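Local coordinates for protein F1 (Vaccinia virus ankara, PDB 4D2M), which binds the BH3 segment of pro-apoptotic Bim in a groove of its Bcl-2-like fold and so probably blocks apoptosis of the infected cell, at residues A[119-122]-A[123-127]; A[109-113]-A[114-118]. The protein carries 1 engineered substitution. All coordinates share one frame; numbering follows the deposited sequence.

Contact 1: A[119-122]-A[123-127]. Engineered in segment 119-122: Phe-121 (natural residue Ile).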
loop_
_atom_site.group_PDB
_atom_site.type_symbol
_atom_site.label_atom_id
_atom_site.label_comp_id
_atom_site.label_asym_id
_atom_site.label_seq_id
_atom_site.Cartn_x
_atom_site.Cartn_y
_atom_site.Cartn_z
ATOM N N TYR A 119 -6.921 7.256 9.101
ATOM C CA TYR A 119 -6.275 8.546 8.869
ATOM C C TYR A 119 -6.745 9.577 9.891
ATOM O O TYR A 119 -5.936 10.191 10.586
ATOM C CB TYR A 119 -6.563 9.063 7.456
ATOM C CG TYR A 119 -6.232 8.095 6.342
ATOM C CD1 TYR A 119 -4.915 7.832 5.991
ATOM C CD2 TYR A 119 -7.240 7.461 5.626
ATOM C CE1 TYR A 119 -4.610 6.955 4.968
ATOM C CE2 TYR A 119 -6.943 6.583 4.601
ATOM C CZ TYR A 119 -5.628 6.334 4.277
ATOM O OH TYR A 119 -5.329 5.461 3.256
ATOM N N ASP A 120 -8.061 9.756 9.982
ATOM C CA ASP A 120 -8.642 10.717 10.913
ATOM C C ASP A 120 -8.391 10.320 12.364
ATOM O O ASP A 120 -8.159 11.181 13.209
ATOM C CB ASP A 120 -10.146 10.865 10.676
ATOM C CG ASP A 120 -10.468 11.648 9.415
ATOM O OD1 ASP A 120 -9.705 12.577 9.079
ATOM O OD2 ASP A 120 -11.488 11.337 8.765
ATOM N N PHE A 121 -8.447 9.024 12.658
ATOM C CA PHE A 121 -8.210 8.568 14.024
ATOM C C PHE A 121 -6.777 8.875 14.440
ATOM O O PHE A 121 -6.535 9.317 15.561
ATOM C CB PHE A 121 -8.489 7.071 14.177
ATOM C CG PHE A 121 -8.240 6.556 15.569
ATOM C CD1 PHE A 121 -9.032 6.975 16.626
ATOM C CD2 PHE A 121 -7.198 5.681 15.827
ATOM C CE1 PHE A 121 -8.801 6.516 17.911
ATOM C CE2 PHE A 121 -6.965 5.218 17.111
ATOM C CZ PHE A 121 -7.765 5.638 18.153
ATOM N N ASN A 122 -5.833 8.642 13.535
ATOM C CA ASN A 122 -4.434 8.962 13.791
ATOM C C ASN A 122 -4.260 10.409 14.230
ATOM O O ASN A 122 -3.543 10.694 15.189
ATOM C CB ASN A 122 -3.589 8.701 12.546
ATOM C CG ASN A 122 -2.146 9.138 12.725
ATOM O OD1 ASN A 122 -1.328 8.407 13.281
ATOM N ND2 ASN A 122 -1.832 10.342 12.262
ATOM N N ASN A 123 -4.933 11.315 13.529
ATOM C CA ASN A 123 -4.826 12.743 13.800
ATOM C C ASN A 123 -5.433 13.123 15.149
ATOM O O ASN A 123 -4.911 13.994 15.845
ATOM C CB ASN A 123 -5.494 13.543 12.675
ATOM C CG ASN A 123 -4.773 13.392 11.342
ATOM O OD1 ASN A 123 -3.628 12.943 11.291
ATOM N ND2 ASN A 123 -5.441 13.777 10.257
ATOM N N GLU A 124 -6.530 12.469 15.517
ATOM C CA GLU A 124 -7.157 12.709 16.814
ATOM C C GLU A 124 -6.277 12.184 17.943
ATOM O O GLU A 124 -6.167 12.810 18.994
ATOM C CB GLU A 124 -8.540 12.058 16.883
ATOM C CG GLU A 124 -9.541 12.596 15.869
ATOM C CD GLU A 124 -9.761 14.095 15.982
ATOM O OE1 GLU A 124 -9.568 14.650 17.084
ATOM O OE2 GLU A 124 -10.123 14.719 14.961
ATOM N N VAL A 125 -5.658 11.030 17.723
ATOM C CA VAL A 125 -4.712 10.476 18.686
ATOM C C VAL A 125 -3.547 11.443 18.862
ATOM O O VAL A 125 -3.138 11.732 19.987
ATOM C CB VAL A 125 -4.198 9.083 18.232
ATOM C CG1 VAL A 125 -3.008 8.605 19.072
ATOM C CG2 VAL A 125 -5.318 8.066 18.307
ATOM N N ASN A 126 -3.023 11.943 17.748
ATOM C CA ASN A 126 -1.931 12.904 17.789
ATOM C C ASN A 126 -2.323 14.124 18.617
ATOM O O ASN A 126 -1.539 14.612 19.431
ATOM C CB ASN A 126 -1.531 13.324 16.373
ATOM C CG ASN A 126 -0.352 14.279 16.358
ATOM O OD1 ASN A 126 0.785 13.881 16.612
ATOM N ND2 ASN A 126 -0.614 15.544 16.043
ATOM N N THR A 127 -3.553 14.590 18.422
ATOM C CA THR A 127 -4.064 15.757 19.134
ATOM C C THR A 127 -4.128 15.508 20.642
ATOM O O THR A 127 -3.706 16.350 21.433
ATOM C CB THR A 127 -5.467 16.151 18.616
ATOM O OG1 THR A 127 -5.373 16.566 17.248
ATOM C CG2 THR A 127 -6.065 17.287 19.436
#
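The ring of Phe-121, an engineered residue (Ile in the natural sequence), takes a methyl of Val-125 on one face: CG2 lies 3.6 Å from the ring centroid and 20° off the normal, a CH-pi contact shifted toward the CE2–CZ rim. The ring of Phe-144, from helix 135-150, meets the same phenyl at a steep tilt. With CG of Phe-121 anti to its backbone N (chi1 179°), the ring runs along the flank of the helix, within reach of the residue one turn on. The backbone bond from Val-125 N to Phe-121 O (2.9 Å) spans the same turn.

A second flat pair lies elsewhere on the helix. The amides of Asn-122 and Asn-123 are turned 68° against each other, and ND2 of Asn-122 gives a weak bond to OD1 of Asn-123 at 3.3 Å. Their stronger partners lie beyond: Asn-122 OD1 meets Thr-168 of its own chain, while Asn-123 bonds Asn-122 of the second subunit through OD1 and Thr-168 of that subunit through ND2. Asn-126 pairs with its own counterpart there, so these buried amides are bonded partly within the chain and partly across the subunit interface.

The next turns repeat the i to i+4 pattern, Asn-126 N reaching Asn-122 O at 2.9 Å. Asn-123 O is gripped twice, by N and OG1 of Thr-127, each at 3.0 Å and from opposite faces of its plane. Glu-124 bends at chi2 after its CG has passed 3.3 Å from Asp-120 O; the carboxylate of Asp-120 forms a salt bridge with Arg-55 of the third subunit. Phe-121 and Glu-124 also pack on apolar side chains of the bound peptide. This is a helix of a Bcl-2-like bundle, one flank against the bound BH3 peptide and another against the second subunit.

Contact 2: A[109-113]-A[114-118]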
loop_
_atom_site.group_PDB
_atom_site.type_symbol
_atom_site.label_atom_id
_atom_site.label_comp_id
_atom_site.label_asym_id
_atom_site.label_seq_id
_atom_site.Cartn_x
_atom_site.Cartn_y
_atom_site.Cartn_z
ATOM N N ASP A 109 -16.395 -1.569 18.134
ATOM C CA ASP A 109 -17.710 -1.455 17.514
ATOM C C ASP A 109 -17.910 -0.057 16.936
ATOM O O ASP A 109 -18.563 0.109 15.907
ATOM C CB ASP A 109 -18.815 -1.771 18.526
ATOM C CG ASP A 109 -18.789 -3.217 18.991
ATOM O OD1 ASP A 109 -18.247 -4.075 18.264
ATOM O OD2 ASP A 109 -19.319 -3.495 20.088
ATOM N N MET A 110 -17.342 0.943 17.600
ATOM C CA MET A 110 -17.389 2.312 17.100
ATOM C C MET A 110 -16.471 2.473 15.896
ATOM O O MET A 110 -16.767 3.239 14.983
ATOM C CB MET A 110 -16.989 3.305 18.192
ATOM C CG MET A 110 -18.005 3.436 19.311
ATOM S SD MET A 110 -17.619 4.767 20.454
ATOM C CE MET A 110 -16.152 4.093 21.228
ATOM N N ALA A 111 -15.355 1.749 15.903
ATOM C CA ALA A 111 -14.369 1.844 14.833
ATOM C C ALA A 111 -14.844 1.131 13.571
ATOM O O ALA A 111 -14.414 1.461 12.467
ATOM C CB ALA A 111 -13.039 1.272 15.288
ATOM N N SER A 112 -15.731 0.155 13.737
ATOM C CA SER A 112 -16.269 -0.583 12.601
ATOM C C SER A 112 -17.342 0.237 11.885
ATOM O O SER A 112 -17.905 -0.199 10.881
ATOM C CB SER A 112 -16.842 -1.927 13.057
ATOM O OG SER A 112 -17.929 -1.742 13.944
ATOM N N THR A 113 -17.619 1.425 12.417
ATOM C CA THR A 113 -18.541 2.374 11.803
ATOM C C THR A 113 -18.099 2.722 10.382
ATOM O O THR A 113 -16.909 2.698 10.067
ATOM C CB THR A 113 -18.641 3.663 12.655
ATOM O OG1 THR A 113 -19.280 3.363 13.902
ATOM C CG2 THR A 113 -19.427 4.753 11.944
ATOM N N LYS A 114 -19.066 3.040 9.528
ATOM C CA LYS A 114 -18.792 3.382 8.135
ATOM C C LYS A 114 -17.861 4.589 8.016
ATOM O O LYS A 114 -16.870 4.552 7.285
ATOM C CB LYS A 114 -20.105 3.667 7.399
ATOM C CG LYS A 114 -19.973 3.768 5.887
ATOM C CD LYS A 114 -21.281 4.216 5.246
ATOM C CE LYS A 114 -21.204 4.191 3.725
ATOM N NZ LYS A 114 -20.100 5.040 3.196
ATOM N N SER A 115 -18.185 5.653 8.744
ATOM C CA SER A 115 -17.458 6.918 8.653
ATOM C C SER A 115 -16.128 6.947 9.414
ATOM O O SER A 115 -15.471 7.988 9.468
ATOM C CB SER A 115 -18.348 8.055 9.159
ATOM O OG SER A 115 -18.739 7.834 10.504
ATOM N N PHE A 116 -15.730 5.822 10.002
ATOM C CA PHE A 116 -14.450 5.751 10.708
ATOM C C PHE A 116 -13.306 5.536 9.726
ATOM O O PHE A 116 -13.400 4.698 8.830
ATOM C CB PHE A 116 -14.460 4.627 11.747
ATOM C CG PHE A 116 -13.136 4.430 12.446
ATOM C CD1 PHE A 116 -12.167 3.596 11.910
ATOM C CD2 PHE A 116 -12.866 5.076 13.641
ATOM C CE1 PHE A 116 -10.954 3.414 12.552
ATOM C CE2 PHE A 116 -11.656 4.896 14.288
ATOM C CZ PHE A 116 -10.699 4.066 13.741
ATOM N N THR A 117 -12.227 6.293 9.903
ATOM C CA THR A 117 -11.031 6.131 9.085
ATOM C C THR A 117 -9.787 6.182 9.962
ATOM O O THR A 117 -9.708 6.978 10.899
ATOM C CB THR A 117 -10.923 7.217 8.000
ATOM O OG1 THR A 117 -10.587 8.470 8.605
ATOM C CG2 THR A 117 -12.235 7.357 7.238
ATOM N N VAL A 118 -8.816 5.331 9.652
ATOM C CA VAL A 118 -7.564 5.299 10.395
ATOM C C VAL A 118 -6.841 6.640 10.276
ATOM O O VAL A 118 -6.228 7.106 11.235
ATOM C CB VAL A 118 -6.647 4.157 9.900
ATOM C CG1 VAL A 118 -5.283 4.212 10.586
ATOM C CG2 VAL A 118 -7.305 2.809 10.154
#
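After Ala-111 the helix gives way to a type I beta turn from Thr-113 to Phe-116, closed by a weak bond from Phe-116 N to Thr-113 O (3.3 Å), and the chain then extends to the N-cap of the next helix at Thr-117. This connection between helix 101-111 and helix 118-131 lies beside the groove of the Bcl-2-like fold, where Met-110, Ala-111, Ser-115 and Phe-116 pack on the bound peptide.

Phe-116 folds back over the end of the helix it follows. A chi1 of 176° turns the phenyl away from its own N and onto Ala-111, whose CA sits 3.9 Å from the ring centroid, 17° off the normal, in a CH-pi contact over one face. Ala-111 CB extends the contact toward the far rim, 4.0 Å from Phe-116 CZ, while Ala-111 O lies against the near end of the side chain, 3.1 Å from Phe-116 CD1. Phe-144 and Leu-148 of helix 135-150 also touch Ala-111, so this small side chain is packed between several apolar groups.

At the far end of the loop, Thr-117 OG1 accepts from Asp-120 N, and Thr-117 N bonds an acidic side chain of the peptide. Polar side chains also tie off the first helix. Ser-112 OG bonds Asp-109 O at 2.8 Å, approaching from above the carbonyl plane. Met-110 O receives both OG1 of Thr-113, at 2.7 Å, and the Thr-113 backbone N, at 3.3 Å, from the same face of its plane.

How the contacts relate
Contact 2 comes first along the chain: it spans the end of helix 101-111 and the loop after it and ends on the first residue of helix 118-131, along which contact 1 continues. Their centres are about 13 Å apart, on the same side of the chain's centre, and they meet where Phe-116 CZ packs against Phe-121 CB at 3.8 Å. Both also rest on helix 135-150, sharing Phe-144 as a neighbour. Thus one continuous run of chain, turning from one helix into the next, supplies adjoining parts of the wall against which the BH3 peptide lies, while contact 1 additionally faces the second subunit through its asparagines.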